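Local coordinates for protein type 3 secretion system chaperone PscE (Pseudomonas aeruginosa, PDB 2UWJ) that acts with PscG as a chaperone that prevents premature polymerization of the needle protein PscF in the cytoplasm, and is required for type III secretion needle assembly, at residues Leu8-Arg11 against Leu12-Ala15; Ala22-Gln25 against Arg26-Ala30. All blocks are in the same frame, centred on the assembly; numbering follows the deposited sequence.

Contact 1 (Leu8-Arg11 against Leu12-Ala15); sequences LETR and LSVA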
ATOM      1  N   LEU A   8       5.142   2.400   4.308  1.00 33.90           N
ATOM      2  CA  LEU A   8       6.426   2.254   5.015  1.00 28.83           C
ATOM      3  C   LEU A   8       6.228   2.511   6.521  1.00 27.88           C
ATOM      4  O   LEU A   8       6.695   1.753   7.363  1.00 29.62           O
ATOM      5  CB  LEU A   8       7.462   3.245   4.437  1.00 31.06           C
ATOM      6  CG  LEU A   8       8.729   3.481   5.291  1.00 33.83           C
ATOM      7  CD1 LEU A   8       9.560   2.201   5.354  1.00 29.73           C
ATOM      8  CD2 LEU A   8       9.548   4.612   4.634  1.00 36.24           C
ATOM      9  N   GLU A   9       5.535   3.582   6.882  1.00 29.22           N
ATOM     10  CA  GLU A   9       5.331   3.855   8.306  1.00 29.53           C
ATOM     11  C   GLU A   9       4.587   2.706   9.004  1.00 36.28           C
ATOM     12  O   GLU A   9       4.871   2.385  10.157  1.00 31.26           O
ATOM     13  CB  GLU A   9       4.570   5.177   8.497  1.00 27.27           C
ATOM     14  CG  GLU A   9       5.433   6.376   8.143  1.00 28.68           C
ATOM     15  CD  GLU A   9       4.610   7.639   7.978  1.00 32.68           C
ATOM     16  OE1 GLU A   9       4.281   8.279   9.016  1.00 37.19           O
ATOM     17  OE2 GLU A   9       4.266   7.954   6.821  1.00 33.47           O
ATOM     18  N   THR A  10       3.644   2.062   8.311  1.00 35.50           N
ATOM     19  CA  THR A  10       2.958   0.929   8.957  1.00 35.28           C
ATOM     20  C   THR A  10       4.002  -0.183   9.156  1.00 39.97           C
ATOM     21  O   THR A  10       4.133  -0.757  10.255  1.00 40.63           O
ATOM     22  CB  THR A  10       1.784   0.448   8.078  1.00 39.80           C
ATOM     23  OG1 THR A  10       0.858   1.530   7.937  1.00 37.83           O
ATOM     24  CG2 THR A  10       1.073  -0.757   8.691  1.00 33.67           C
ATOM     25  N   ARG A  11       4.763  -0.477   8.107  1.00 37.23           N
ATOM     26  CA  ARG A  11       5.805  -1.493   8.192  1.00 43.40           C
ATOM     27  C   ARG A  11       6.693  -1.197   9.414  1.00 49.34           C
ATOM     28  O   ARG A  11       6.988  -2.088  10.213  1.00 54.43           O
ATOM     29  CB  ARG A  11       6.636  -1.481   6.910  1.00 40.75           C
ATOM     30  CG  ARG A  11       7.005  -2.815   6.323  1.00 51.96           C
ATOM     31  CD  ARG A  11       6.849  -2.752   4.770  1.00 58.98           C
ATOM     32  NE  ARG A  11       7.749  -1.804   4.083  1.00 60.42           N
ATOM     33  CZ  ARG A  11       7.376  -0.915   3.149  1.00 63.51           C
ATOM     34  NH1 ARG A  11       6.107  -0.813   2.760  1.00 60.28           N
ATOM     35  NH2 ARG A  11       8.281  -0.126   2.584  1.00 62.59           N
ATOM     36  N   LEU A  12       7.092   0.058   9.578  1.00 49.27           N
ATOM     37  CA  LEU A  12       7.942   0.457  10.705  1.00 50.54           C
ATOM     38  C   LEU A  12       7.241   0.522  12.077  1.00 52.12           C
ATOM     39  O   LEU A  12       7.905   0.638  13.092  1.00 57.27           O
ATOM     40  CB  LEU A  12       8.561   1.839  10.426  1.00 43.74           C
ATOM     41  CG  LEU A  12       9.457   2.085   9.223  1.00 40.49           C
ATOM     42  CD1 LEU A  12       9.697   3.606   9.109  1.00 45.02           C
ATOM     43  CD2 LEU A  12      10.785   1.342   9.354  1.00 45.46           C
ATOM     44  N   SER A  13       5.919   0.487  12.135  1.00 54.18           N
ATOM     45  CA  SER A  13       5.241   0.580  13.429  1.00 59.56           C
ATOM     46  C   SER A  13       5.224  -0.773  14.174  1.00 64.09           C
ATOM     47  O   SER A  13       4.685  -0.885  15.290  1.00 62.24           O
ATOM     48  CB  SER A  13       3.799   1.061  13.233  1.00 61.95           C
ATOM     49  OG  SER A  13       3.001   0.033  12.645  1.00 60.02           O
ATOM     50  N   VAL A  14       5.806  -1.782  13.530  1.00 62.94           N
ATOM     51  CA  VAL A  14       5.883  -3.136  14.053  1.00 66.92           C
ATOM     52  C   VAL A  14       6.796  -3.240  15.287  1.00 67.30           C
ATOM     53  O   VAL A  14       7.863  -2.645  15.318  1.00 67.82           O
ATOM     54  CB  VAL A  14       6.380  -4.087  12.940  1.00 67.98           C
ATOM     55  CG1 VAL A  14       6.929  -5.384  13.545  1.00 70.81           C
ATOM     56  CG2 VAL A  14       5.228  -4.386  11.973  1.00 65.43           C
ATOM     57  N   ALA A  15       6.349  -4.007  16.285  1.00 69.19           N
ATOM     58  CA  ALA A  15       7.060  -4.237  17.558  1.00 67.72           C
ATOM     59  C   ALA A  15       8.592  -4.348  17.470  1.00 66.07           C
ATOM     60  O   ALA A  15       9.307  -3.497  17.991  1.00 64.11           O
ATOM     61  CB  ALA A  15       6.490  -5.495  18.241  1.00 68.52           C
TER
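Leu8 and Leu12 meet one helical turn apart, and theirs is the tightly packed half of the contact. Leu8 CD1 lies 3.9 Å from Leu12 CG, while Leu12 CD1 reaches back to Leu8 CG, so the two side chains mesh at a slant through their branches. Leu8 reaches this position because its CG is anti to the backbone N (chi1 165°), which carries CG and its methyls down the helix toward Leu12. Between the same two residues, Leu12 N donates a hydrogen bond to Leu8 O over 2.8 Å, and Leu12 CG also sits against that oxygen at 3.3 Å. His19 packs on both leucines, and Leu64 and Leu67 of helix 44-68 add to the surroundings of Leu12.

The setting is the final turn of the short helix 7-12, where the chain passes into the loop before helix 18-40. Besides the i to i+4 bond of Leu12, Ser13 N makes an i to i+3 bond to Thr10 O, 2.9 Å long. This N-H comes from well above the carbonyl plane. The hydroxyl of Ser13 instead donates to Thr10 O from within that plane, on a lone pair, with OG 2.8 Å away. Two bonds thus grip one carbonyl at the exposed Ser13, whose OG is turned back over the helix end at chi1 72°.

Val14 rests against Arg11 O, CG2 at 3.4 Å, on this more open side. On the flank, the bent Arg11 chain sets one guanidinium face against Leu8 CA, which lies toward the rim of the group. Its NH2 forms a salt bridge with Glu11 of a PscG chain, and its NH1 is hydrogen-bonded to a polar side chain of another protein chain.

Contact 2 (Ala22-Gln25 against Arg26-Ala30); sequences ALRQ and RLQAA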
ATOM      1  N   ALA A  22      17.044  -3.180   9.480  1.00 33.67           N
ATOM      2  CA  ALA A  22      17.463  -3.698   8.180  1.00 34.91           C
ATOM      3  C   ALA A  22      17.569  -2.586   7.132  1.00 36.54           C
ATOM      4  O   ALA A  22      18.529  -2.544   6.348  1.00 35.23           O
ATOM      5  CB  ALA A  22      16.489  -4.754   7.677  1.00 33.01           C
ATOM      6  N   LEU A  23      16.573  -1.698   7.104  1.00 32.15           N
ATOM      7  CA  LEU A  23      16.598  -0.607   6.126  1.00 31.95           C
ATOM      8  C   LEU A  23      17.799   0.320   6.428  1.00 28.54           C
ATOM      9  O   LEU A  23      18.514   0.718   5.525  1.00 31.20           O
ATOM     10  CB  LEU A  23      15.278   0.180   6.210  1.00 30.28           C
ATOM     11  CG  LEU A  23      15.192   1.415   5.293  1.00 31.50           C
ATOM     12  CD1 LEU A  23      15.526   1.096   3.810  1.00 28.55           C
ATOM     13  CD2 LEU A  23      13.734   1.911   5.383  1.00 30.59           C
ATOM     14  N   ARG A  24      17.996   0.659   7.704  1.00 28.45           N
ATOM     15  CA  ARG A  24      19.098   1.525   8.092  1.00 33.00           C
ATOM     16  C   ARG A  24      20.443   0.942   7.624  1.00 38.42           C
ATOM     17  O   ARG A  24      21.289   1.658   7.096  1.00 36.34           O
ATOM     18  CB  ARG A  24      19.120   1.678   9.608  1.00 34.06           C
ATOM     19  CG  ARG A  24      20.355   2.463  10.148  1.00 42.42           C
ATOM     20  CD  ARG A  24      20.343   2.596  11.700  1.00 45.62           C
ATOM     21  NE  ARG A  24      21.307   3.615  12.145  1.00 62.03           N
ATOM     22  CZ  ARG A  24      21.357   4.181  13.361  1.00 69.02           C
ATOM     23  NH1 ARG A  24      20.489   3.842  14.321  1.00 74.40           N
ATOM     24  NH2 ARG A  24      22.277   5.116  13.619  1.00 68.67           N
ATOM     25  N   GLN A  25      20.637  -0.363   7.815  1.00 35.73           N
ATOM     26  CA  GLN A  25      21.881  -1.000   7.398  1.00 36.54           C
ATOM     27  C   GLN A  25      22.082  -0.923   5.915  1.00 33.55           C
ATOM     28  O   GLN A  25      23.192  -0.662   5.447  1.00 37.39           O
ATOM     29  CB  GLN A  25      21.917  -2.473   7.856  1.00 40.64           C
ATOM     30  CG  GLN A  25      22.179  -2.580   9.349  1.00 39.18           C
ATOM     31  CD  GLN A  25      22.137  -4.028   9.866  1.00 47.57           C
ATOM     32  OE1 GLN A  25      21.603  -4.926   9.205  1.00 41.36           O
ATOM     33  NE2 GLN A  25      22.692  -4.245  11.054  1.00 45.55           N
ATOM     34  N   ARG A  26      21.016  -1.132   5.149  1.00 33.35           N
ATOM     35  CA  ARG A  26      21.141  -1.076   3.696  1.00 35.56           C
ATOM     36  C   ARG A  26      21.499   0.354   3.230  1.00 35.45           C
ATOM     37  O   ARG A  26      22.286   0.535   2.303  1.00 31.19           O
ATOM     38  CB  ARG A  26      19.828  -1.473   3.038  1.00 34.04           C
ATOM     39  CG  ARG A  26      19.530  -2.934   3.170  1.00 45.07           C
ATOM     40  CD  ARG A  26      18.264  -3.240   2.415  1.00 50.42           C
ATOM     41  NE  ARG A  26      17.107  -3.126   3.294  1.00 62.08           N
ATOM     42  CZ  ARG A  26      15.882  -2.877   2.863  1.00 57.67           C
ATOM     43  NH1 ARG A  26      15.701  -2.708   1.562  1.00 61.96           N
ATOM     44  NH2 ARG A  26      14.860  -2.847   3.718  1.00 57.64           N
ATOM     45  N   LEU A  27      20.889   1.348   3.863  1.00 32.13           N
ATOM     46  CA  LEU A  27      21.148   2.751   3.519  1.00 29.92           C
ATOM     47  C   LEU A  27      22.615   3.103   3.884  1.00 29.91           C
ATOM     48  O   LEU A  27      23.333   3.729   3.113  1.00 31.92           O
ATOM     49  CB  LEU A  27      20.182   3.665   4.305  1.00 25.64           C
ATOM     50  CG  LEU A  27      18.688   3.592   3.903  1.00 32.87           C
ATOM     51  CD1 LEU A  27      17.852   4.436   4.921  1.00 26.33           C
ATOM     52  CD2 LEU A  27      18.505   4.085   2.423  1.00 27.63           C
ATOM     53  N   GLN A  28      23.026   2.740   5.081  1.00 28.98           N
ATOM     54  CA  GLN A  28      24.414   2.999   5.532  1.00 34.09           C
ATOM     55  C   GLN A  28      25.427   2.298   4.625  1.00 31.25           C
ATOM     56  O   GLN A  28      26.429   2.893   4.226  1.00 33.67           O
ATOM     57  CB  GLN A  28      24.595   2.529   6.961  1.00 30.16           C
ATOM     58  CG  GLN A  28      23.733   3.270   7.939  1.00 36.39           C
ATOM     59  CD  GLN A  28      23.890   2.711   9.337  1.00 41.04           C
ATOM     60  OE1 GLN A  28      23.999   1.500   9.495  1.00 40.31           O
ATOM     61  NE2 GLN A  28      23.904   3.587  10.362  1.00 42.04           N
ATOM     62  N   ALA A  29      25.143   1.049   4.254  1.00 35.94           N
ATOM     63  CA  ALA A  29      26.050   0.322   3.365  1.00 36.46           C
ATOM     64  C   ALA A  29      26.152   1.058   2.038  1.00 37.79           C
ATOM     65  O   ALA A  29      27.264   1.260   1.535  1.00 33.50           O
ATOM     66  CB  ALA A  29      25.562  -1.127   3.129  1.00 39.90           C
ATOM     67  N   ALA A  30      25.008   1.455   1.451  1.00 32.57           N
ATOM     68  CA  ALA A  30      25.038   2.180   0.181  1.00 31.21           C
ATOM     69  C   ALA A  30      25.750   3.553   0.338  1.00 26.59           C
ATOM     70  O   ALA A  30      26.482   4.004  -0.558  1.00 33.06           O
ATOM     71  CB  ALA A  30      23.577   2.374  -0.381  1.00 31.02           C
TER
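Arg26 folds back along the helix onto Ala22 and Leu23. Its backbone N donates to Ala22 O at 3.1 Å, and the side chain returns to the same oxygen, NE making a weak hydrogen bond of 3.4 Å from the guanidinium edge. The bend at chi3 (-92°) turns the guanidinium back beside Leu23, whose CD1 stands over one face, 4.0 Å above the plane and displaced toward the rim. The methyl of Leu23 that serves this face also touches Leu27, with CD1 at 4.0 Å from Leu27 CG.

Along another side of the helix, Arg24 runs extended beside Gln28. Arg24 CG packs at 3.6 Å against Gln28 CD, and the guanidinium and amide planes are inclined 57° to one another. Gln28 CG presses closely on Arg24 O, at 3.0 Å.

Successive i to i+4 backbone bonds of helix 18-40, part of a predicted coiled coil, set these pairs in place. Leu27 packs on Leu61 of helix 44-68 and on Leu9 of a PscG chain, while Gln28 also packs on Leu61.

Arg26 NH1 completes a salt bridge to Glu8 of that PscG chain. With a weak bond at NE and Leu23 over one face, the guanidinium is probably somewhat restrained in the orientation it offers the carboxylate, which may favour the charged pairing between the two chaperones.

From the N terminus, helix 7-12 comes first, and contact 1 joins its last turn to the start of the loop leading to helix 18-40. Contact 2 opens only later, within helix 18-40, and links neighbouring turns there. Both are local, one at a helix end and one along a helix, and neither closes a long loop. The contacts are therefore in series, neither enclosing nor crossing the other, with centres about 17 Å apart. They still meet in space: Leu8 CD1 lies 4.2 Å from Leu23 CD2, packing the short helix on the longer one. Helix 44-68, the second arm of the helical hairpin, and PscG are each met by both contacts.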